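PDB 5DIK: alkyl hydroperoxide reductase AhpD from Legionella pneumophila, which probably reduces alkyl hydroperoxides through a redox-active cysteine pair, and so may contribute to the antioxidative defence of the bacterium. Local coordinates for the interface of chains A and B and the interface of chains A and C. Coordinates in Å, arbitrary orientation; residue numbers count along the deposited sequence, not the author numbering. Chains: chain A/B/C, Alkyl hydroperoxide reductase AhpD.

Contact 1: the interface of chains A and B. Residues chain A 68, 103-104, 107-108; chain B 20, 67-72, 75.
A hydrogen bond crosses the subunit boundary at A:Gln68. The extended side chain of A:Gln68 crosses B:Lys67 at about a right angle and sends its amide NE2 to the main-chain O of B:Lys67, 2.7 Å away. The bond is fairly straight (155° at H), meets the carbonyl nearly along its C=O axis (170°), and lies close to the amide plane, so it should fix the turn of the carboxamide. Behind it, A:Gln68 CB rests 3.5 Å above one face of the A:Tyr108 ring, toward its rim.

Sulfur and apolar packing form a second layer of the contact, with helix 102-120 of chain A laid over the CPGC segment of chain B. A:Met107, bent at chi2 and chi3, sets CG 3.6 Å from the SG of B:Cys72, while its SD continues to the B:Phe75 ring, 3.6 Å from CD2. B:Ile20 crosses the sulfur end at about a right angle, through its CG2. A:Pro104 also meets the B:Cys72 sulfur, chiefly through CA and the ring carbon CG. The A:Tyr108 ring brings CE2 to 3.7 Å from B:Cys69 SG, and its phenol OH sits 3.4 Å from B:Pro70 CD.

Within chain B, B:Cys69 SG stands anti to its backbone N (chi1 -178°) and accepts a hydrogen bond from B:Cys72 N at 3.4 Å. This amide belongs to the first turn of helix 70-82, whose N-terminal end could favour a thiolate. In this copy B:Cys69 SG lies 3.6 Å from B:Cys72 SG, too far for the disulfide the pair can form. In this assembly the neighbouring subunit thus walls one side of the CxxC pair, the likely redox centre, and may couple assembly to activity.

Contact 2: the interface of chains A and C. Residues chain A 37-38, 40-41, 44; chain C 33-34, 37-38, 40-41.
Helix 32-46 of chain A packs against the same helix of chain C, roughly antiparallel, around a two-fold axis. A:Leu41 runs into the seam with CG anti to the backbone N (chi1 172°). From there A:Leu41 CB faces the main chain of C:Gly37, 4.1 Å from C:Gly37 C, the carbonyl carbon. Beyond CG the two branches part (chi2 65°). CD1 reaches 3.7 Å to CD2 of C:Leu34, the two side chains lying side by side and pointing the same way. CD2 instead meets CD2 of C:Leu41 at 4.0 Å, tip to tip, where the paired leucines cross obliquely.

The glycines let the helices come close. A:Gly37 CA takes up C:Ser40 CB at 4.0 Å, and symmetry repeats this with the chains exchanged. One turn beyond A:Leu41, the methyl CB of A:Ala44 lies against the opposite backbone, 3.7 Å from C:Leu34 CA, and also touches the poorly ordered side chain of C:Glu33.

No direct polar bond crosses this part of the seam. A water bridges the main-chain O of A:Ser40, at 2.7 Å, to the carboxylate OE2 of C:Glu33, at 3.0 Å, but the disorder of that glutamate makes the bridge probably a minor tie. The surface is therefore a small-residue helix pair closed by leucine branches, which in the deposited six-copy assembly joins two subunits and probably helps hold it together.

Contact 1: the interface of chains A and B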
ATOM      1  N   GLN A  68       3.507  -0.324  -7.752  1.00 15.82           N
ATOM      2  CA  GLN A  68       4.925   0.071  -7.747  1.00 16.82           C
ATOM      3  C   GLN A  68       5.834  -1.145  -7.759  1.00 16.41           C
ATOM      4  O   GLN A  68       6.811  -1.197  -7.038  1.00 16.42           O
ATOM      5  CB  GLN A  68       5.219   0.963  -6.519  1.00 18.53           C
ATOM      6  CG  GLN A  68       4.289   2.160  -6.458  1.00 18.22           C
ATOM      7  CD  GLN A  68       4.485   3.097  -5.261  1.00 21.75           C
ATOM      8  OE1 GLN A  68       3.708   4.034  -5.090  1.00 27.08           O
ATOM      9  NE2 GLN A  68       5.495   2.849  -4.435  1.00 21.00           N
ATOM     10  N   GLY A 103       1.615  11.580  -7.731  1.00 15.82           N
ATOM     11  CA  GLY A 103       3.075  11.642  -8.007  1.00 16.39           C
ATOM     12  C   GLY A 103       3.779  10.302  -8.073  1.00 17.05           C
ATOM     13  O   GLY A 103       4.491  10.013  -9.053  1.00 16.00           O
ATOM     14  N   PRO A 104       3.573   9.442  -7.065  1.00 17.77           N
ATOM     15  CA  PRO A 104       4.225   8.137  -7.089  1.00 17.62           C
ATOM     16  C   PRO A 104       3.884   7.297  -8.321  1.00 18.88           C
ATOM     17  O   PRO A 104       4.785   6.670  -8.921  1.00 18.51           O
ATOM     18  CB  PRO A 104       3.727   7.480  -5.798  1.00 18.86           C
ATOM     19  CG  PRO A 104       3.548   8.647  -4.890  1.00 19.11           C
ATOM     20  CD  PRO A 104       2.979   9.730  -5.742  1.00 19.22           C
ATOM     21  N   MET A 107       5.821   8.417 -11.332  1.00 18.73           N
ATOM     22  CA  MET A 107       7.174   7.827 -11.314  1.00 18.50           C
ATOM     23  C   MET A 107       7.242   6.402 -11.884  1.00 18.75           C
ATOM     24  O   MET A 107       8.129   6.068 -12.685  1.00 15.40           O
ATOM     25  CB  MET A 107       7.749   7.782  -9.901  1.00 19.92           C
ATOM     26  CG  MET A 107       7.779   9.098  -9.151  1.00 21.90           C
ATOM     27  SD  MET A 107       8.828  10.393  -9.901  1.00 22.03           S
ATOM     28  CE  MET A 107       7.691  11.284 -10.919  1.00 23.69           C
ATOM     29  N   TYR A 108       6.287   5.553 -11.505  1.00 16.50           N
ATOM     30  CA  TYR A 108       6.229   4.219 -12.065  1.00 16.19           C
ATOM     31  C   TYR A 108       5.675   4.167 -13.484  1.00 15.93           C
ATOM     32  O   TYR A 108       5.943   3.208 -14.229  1.00 16.70           O
ATOM     33  CB  TYR A 108       5.502   3.246 -11.086  1.00 16.95           C
ATOM     34  CG  TYR A 108       6.415   2.975  -9.925  1.00 17.51           C
ATOM     35  CD1 TYR A 108       7.383   1.990  -9.994  1.00 18.60           C
ATOM     36  CD2 TYR A 108       6.360   3.775  -8.775  1.00 19.00           C
ATOM     37  CE1 TYR A 108       8.257   1.769  -8.957  1.00 20.60           C
ATOM     38  CE2 TYR A 108       7.251   3.581  -7.742  1.00 21.22           C
ATOM     39  CZ  TYR A 108       8.188   2.580  -7.824  1.00 22.84           C
ATOM     40  OH  TYR A 108       9.058   2.376  -6.771  1.00 27.77           O
TER
ATOM     41  N   ILE B  20      13.972   9.145 -14.949  1.00 24.46           N
ATOM     42  CA  ILE B  20      12.540   9.411 -14.918  1.00 22.99           C
ATOM     43  C   ILE B  20      12.224  10.664 -15.754  1.00 23.04           C
ATOM     44  O   ILE B  20      11.259  10.681 -16.528  1.00 22.21           O
ATOM     45  CB  ILE B  20      12.019   9.563 -13.458  1.00 20.92           C
ATOM     46  CG1 ILE B  20      12.047   8.203 -12.787  1.00 22.13           C
ATOM     47  CG2 ILE B  20      10.641  10.189 -13.460  1.00 20.83           C
ATOM     48  CD1 ILE B  20      11.996   8.237 -11.266  1.00 21.29           C
ATOM     49  N   LYS B  67       5.286   5.893   0.932  1.00 17.04           N
ATOM     50  CA  LYS B  67       4.949   5.192  -0.320  1.00 17.94           C
ATOM     51  C   LYS B  67       6.116   4.354  -0.878  1.00 17.23           C
ATOM     52  O   LYS B  67       5.968   3.765  -1.930  1.00 17.37           O
ATOM     53  CB  LYS B  67       4.505   6.210  -1.381  1.00 19.14           C
ATOM     54  CG  LYS B  67       3.213   6.957  -1.075  1.00 22.97           C
ATOM     55  CD  LYS B  67       2.012   6.026  -1.091  1.00 28.19           C
ATOM     56  CE  LYS B  67       1.515   5.633  -2.475  0.50 28.36           C
ATOM     57  NZ  LYS B  67       0.452   4.588  -2.317  0.70 29.67           N
ATOM     58  N   GLN B  68       7.281   4.415  -0.248  1.00 15.85           N
ATOM     59  CA  GLN B  68       8.423   3.593  -0.628  1.00 16.83           C
ATOM     60  C   GLN B  68       8.794   3.816  -2.098  1.00 16.95           C
ATOM     61  O   GLN B  68       9.058   2.852  -2.835  1.00 16.84           O
ATOM     62  CB  GLN B  68       8.114   2.101  -0.354  1.00 17.35           C
ATOM     63  CG  GLN B  68       7.722   1.876   1.094  1.00 19.24           C
ATOM     64  CD  GLN B  68       7.393   0.439   1.466  1.00 21.23           C
ATOM     65  OE1 GLN B  68       6.978   0.184   2.597  1.00 22.77           O
ATOM     66  NE2 GLN B  68       7.569  -0.486   0.557  1.00 20.46           N
ATOM     67  N   CYS B  69       8.861   5.094  -2.484  1.00 17.13           N
ATOM     68  CA  CYS B  69       9.041   5.467  -3.876  0.80 18.96           C
ATOM     69  C   CYS B  69      10.399   6.163  -4.092  1.00 18.69           C
ATOM     70  O   CYS B  69      10.547   7.326  -3.792  1.00 17.59           O
ATOM     71  CB  CYS B  69       7.913   6.378  -4.305  0.80 19.57           C
ATOM     72  SG  CYS B  69       8.056   6.812  -6.062  0.80 22.01           S
ATOM     73  N   PRO B  70      11.398   5.416  -4.589  1.00 19.77           N
ATOM     74  CA  PRO B  70      12.744   5.990  -4.738  1.00 21.52           C
ATOM     75  C   PRO B  70      12.767   7.224  -5.624  1.00 19.66           C
ATOM     76  O   PRO B  70      13.465   8.178  -5.342  1.00 20.74           O
ATOM     77  CB  PRO B  70      13.543   4.847  -5.387  1.00 22.78           C
ATOM     78  CG  PRO B  70      12.858   3.614  -4.908  1.00 23.80           C
ATOM     79  CD  PRO B  70      11.390   3.979  -4.933  1.00 22.89           C
ATOM     80  N   GLY B  71      11.974   7.210  -6.682  1.00 18.80           N
ATOM     81  CA  GLY B  71      11.842   8.359  -7.557  1.00 18.17           C
ATOM     82  C   GLY B  71      11.359   9.598  -6.877  1.00 17.46           C
ATOM     83  O   GLY B  71      11.970  10.680  -7.013  1.00 17.49           O
ATOM     84  N   CYS B  72      10.249   9.474  -6.143  1.00 16.83           N
ATOM     85  CA  CYS B  72       9.737  10.621  -5.402  0.80 17.24           C
ATOM     86  C   CYS B  72      10.760  11.041  -4.347  1.00 16.47           C
ATOM     87  O   CYS B  72      10.910  12.232  -4.105  1.00 16.43           O
ATOM     88  CB  CYS B  72       8.424  10.311  -4.691  0.80 20.47           C
ATOM     89  SG  CYS B  72       7.031  10.236  -5.803  0.80 29.78           S
ATOM     90  N   PHE B  75      13.392  13.169  -6.217  1.00 17.83           N
ATOM     91  CA  PHE B  75      12.896  14.501  -6.606  1.00 18.40           C
ATOM     92  C   PHE B  75      12.640  15.408  -5.425  1.00 18.41           C
ATOM     93  O   PHE B  75      13.072  16.548  -5.431  1.00 18.15           O
ATOM     94  CB  PHE B  75      11.664  14.413  -7.468  1.00 19.62           C
ATOM     95  CG  PHE B  75      11.954  14.015  -8.880  1.00 20.33           C
ATOM     96  CD1 PHE B  75      12.662  14.878  -9.733  1.00 22.13           C
ATOM     97  CD2 PHE B  75      11.514  12.803  -9.378  1.00 21.71           C
ATOM     98  CE1 PHE B  75      12.939  14.514 -11.061  1.00 22.34           C
ATOM     99  CE2 PHE B  75      11.777  12.440 -10.699  1.00 23.17           C
ATOM    100  CZ  PHE B  75      12.487  13.297 -11.542  1.00 22.83           C
TER

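Contact 2: the interface of chains A and C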
ATOM      1  N   GLY A  37      -1.642 -23.850  -8.575  1.00 21.63           N
ATOM      2  CA  GLY A  37      -2.793 -23.040  -8.126  1.00 21.93           C
ATOM      3  C   GLY A  37      -2.718 -21.609  -8.629  1.00 20.72           C
ATOM      4  O   GLY A  37      -3.672 -21.085  -9.180  1.00 19.84           O
ATOM      5  N   PHE A  38      -1.553 -20.981  -8.458  1.00 20.61           N
ATOM      6  CA  PHE A  38      -1.360 -19.622  -8.930  1.00 20.64           C
ATOM      7  C   PHE A  38      -1.569 -19.519 -10.459  1.00 20.95           C
ATOM      8  O   PHE A  38      -2.262 -18.617 -10.925  1.00 19.20           O
ATOM      9  CB  PHE A  38       0.020 -19.084  -8.585  1.00 21.01           C
ATOM     10  CG  PHE A  38       0.190 -17.659  -8.994  1.00 22.65           C
ATOM     11  CD1 PHE A  38      -0.393 -16.650  -8.244  1.00 25.68           C
ATOM     12  CD2 PHE A  38       0.826 -17.329 -10.171  1.00 22.16           C
ATOM     13  CE1 PHE A  38      -0.315 -15.324  -8.665  1.00 24.97           C
ATOM     14  CE2 PHE A  38       0.922 -16.023 -10.577  1.00 23.28           C
ATOM     15  CZ  PHE A  38       0.369 -15.024  -9.824  1.00 23.89           C
ATOM     16  N   SER A  40      -3.399 -21.491 -12.346  1.00 22.43           N
ATOM     17  CA  SER A  40      -4.820 -21.658 -12.599  0.70 22.44           C
ATOM     18  C   SER A  40      -5.590 -20.359 -12.385  1.00 21.66           C
ATOM     19  O   SER A  40      -6.444 -20.001 -13.196  1.00 21.20           O
ATOM     20  CB  SER A  40      -5.421 -22.760 -11.721  0.70 24.22           C
ATOM     21  OG  SER A  40      -4.860 -24.003 -12.068  0.70 25.05           O
ATOM     22  N   LEU A  41      -5.277 -19.649 -11.301  1.00 19.24           N
ATOM     23  CA  LEU A  41      -5.851 -18.320 -11.089  1.00 19.52           C
ATOM     24  C   LEU A  41      -5.463 -17.377 -12.220  1.00 19.15           C
ATOM     25  O   LEU A  41      -6.330 -16.693 -12.774  1.00 20.73           O
ATOM     26  CB  LEU A  41      -5.403 -17.745  -9.739  1.00 20.52           C
ATOM     27  CG  LEU A  41      -5.773 -16.297  -9.448  1.00 21.47           C
ATOM     28  CD1 LEU A  41      -7.282 -16.171  -9.364  1.00 24.16           C
ATOM     29  CD2 LEU A  41      -5.139 -15.847  -8.123  1.00 21.83           C
ATOM     30  N   ALA A  44      -7.336 -18.228 -15.532  1.00 21.33           N
ATOM     31  CA  ALA A  44      -8.752 -17.901 -15.430  1.00 21.96           C
ATOM     32  C   ALA A  44      -8.953 -16.396 -15.494  1.00 21.03           C
ATOM     33  O   ALA A  44      -9.871 -15.935 -16.163  1.00 20.13           O
ATOM     34  CB  ALA A  44      -9.350 -18.432 -14.152  1.00 21.79           C
TER
ATOM     35  N   GLU C  33     -14.412 -20.604 -12.851  1.00 26.90           N
ATOM     36  CA  GLU C  33     -13.007 -20.906 -13.162  1.00 30.28           C
ATOM     37  C   GLU C  33     -12.044 -20.038 -12.313  1.00 25.68           C
ATOM     38  O   GLU C  33     -11.025 -20.510 -11.811  1.00 24.57           O
ATOM     39  CB  GLU C  33     -12.716 -20.729 -14.656  1.00 35.67           C
ATOM     40  CG  GLU C  33     -11.442 -21.457 -15.088  1.00 44.60           C
ATOM     41  CD  GLU C  33     -11.081 -21.295 -16.564  1.00 51.95           C
ATOM     42  OE1 GLU C  33     -12.008 -21.212 -17.398  1.00 57.24           O
ATOM     43  OE2 GLU C  33      -9.858 -21.270 -16.890  1.00 56.14           O
ATOM     44  N   LEU C  34     -12.412 -18.783 -12.131  1.00 22.11           N
ATOM     45  CA  LEU C  34     -11.606 -17.867 -11.318  1.00 23.12           C
ATOM     46  C   LEU C  34     -11.622 -18.342  -9.883  1.00 21.37           C
ATOM     47  O   LEU C  34     -10.576 -18.474  -9.256  1.00 19.78           O
ATOM     48  CB  LEU C  34     -12.160 -16.450 -11.444  1.00 23.96           C
ATOM     49  CG  LEU C  34     -11.465 -15.190 -10.946  1.00 27.26           C
ATOM     50  CD1 LEU C  34     -11.456 -15.102  -9.448  1.00 29.06           C
ATOM     51  CD2 LEU C  34     -10.073 -15.020 -11.522  1.00 26.30           C
ATOM     52  N   GLY C  37      -9.627 -21.558  -9.361  1.00 21.63           N
ATOM     53  CA  GLY C  37      -8.190 -21.215  -9.354  1.00 21.93           C
ATOM     54  C   GLY C  37      -7.755 -20.592  -8.040  1.00 20.72           C
ATOM     55  O   GLY C  37      -6.772 -21.001  -7.444  1.00 19.84           O
ATOM     56  N   PHE C  38      -8.518 -19.602  -7.572  1.00 20.61           N
ATOM     57  CA  PHE C  38      -8.214 -18.956  -6.308  1.00 20.64           C
ATOM     58  C   PHE C  38      -8.230 -19.968  -5.138  1.00 20.95           C
ATOM     59  O   PHE C  38      -7.315 -19.972  -4.318  1.00 19.20           O
ATOM     60  CB  PHE C  38      -9.179 -17.825  -5.994  1.00 21.01           C
ATOM     61  CG  PHE C  38      -8.817 -17.104  -4.738  1.00 22.65           C
ATOM     62  CD1 PHE C  38      -7.761 -16.208  -4.735  1.00 25.68           C
ATOM     63  CD2 PHE C  38      -9.444 -17.398  -3.546  1.00 22.16           C
ATOM     64  CE1 PHE C  38      -7.359 -15.597  -3.549  1.00 24.97           C
ATOM     65  CE2 PHE C  38      -9.063 -16.782  -2.381  1.00 23.28           C
ATOM     66  CZ  PHE C  38      -8.037 -15.877  -2.382  1.00 23.89           C
ATOM     67  N   SER C  40      -7.693 -23.205  -5.308  1.00 22.43           N
ATOM     68  CA  SER C  40      -6.525 -24.056  -5.458  0.70 22.44           C
ATOM     69  C   SER C  40      -5.269 -23.396  -4.898  1.00 21.66           C
ATOM     70  O   SER C  40      -4.486 -24.040  -4.200  1.00 21.20           O
ATOM     71  CB  SER C  40      -6.293 -24.439  -6.922  0.70 24.22           C
ATOM     72  OG  SER C  40      -7.359 -25.235  -7.380  0.70 25.05           O
ATOM     73  N   LEU C  41      -5.086 -22.109  -5.193  1.00 19.24           N
ATOM     74  CA  LEU C  41      -3.994 -21.351  -4.581  1.00 19.52           C
ATOM     75  C   LEU C  41      -4.140 -21.321  -3.066  1.00 19.15           C
ATOM     76  O   LEU C  41      -3.172 -21.595  -2.350  1.00 20.73           O
ATOM     77  CB  LEU C  41      -3.945 -19.923  -5.140  1.00 20.52           C
ATOM     78  CG  LEU C  41      -2.975 -18.955  -4.477  1.00 21.47           C
ATOM     79  CD1 LEU C  41      -1.555 -19.435  -4.700  1.00 24.16           C
ATOM     80  CD2 LEU C  41      -3.148 -17.548  -5.068  1.00 21.83           C
TER
HETATM   81  O   HOH W   1      -7.975 -21.705 -14.591  1.00 28.90           O

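The centres of contact 1 and contact 2 lie about 32 Å apart, and they share no residue. On chain A they draw on different elements: contact 1 uses the loop at A:Gln68 and helix 102-120, contact 2 helix 32-46. One subunit can therefore hold both neighbours at once, B through the first surface and C through the second. The interface containing contact 2 is two-fold symmetric, whereas that containing contact 1 is not an exact two-fold, and repeating both kinds is consistent with the six-copy assembly deposited. Contact 1 borders the cysteine pair, while contact 2 lies away from the cysteines and probably serves assembly.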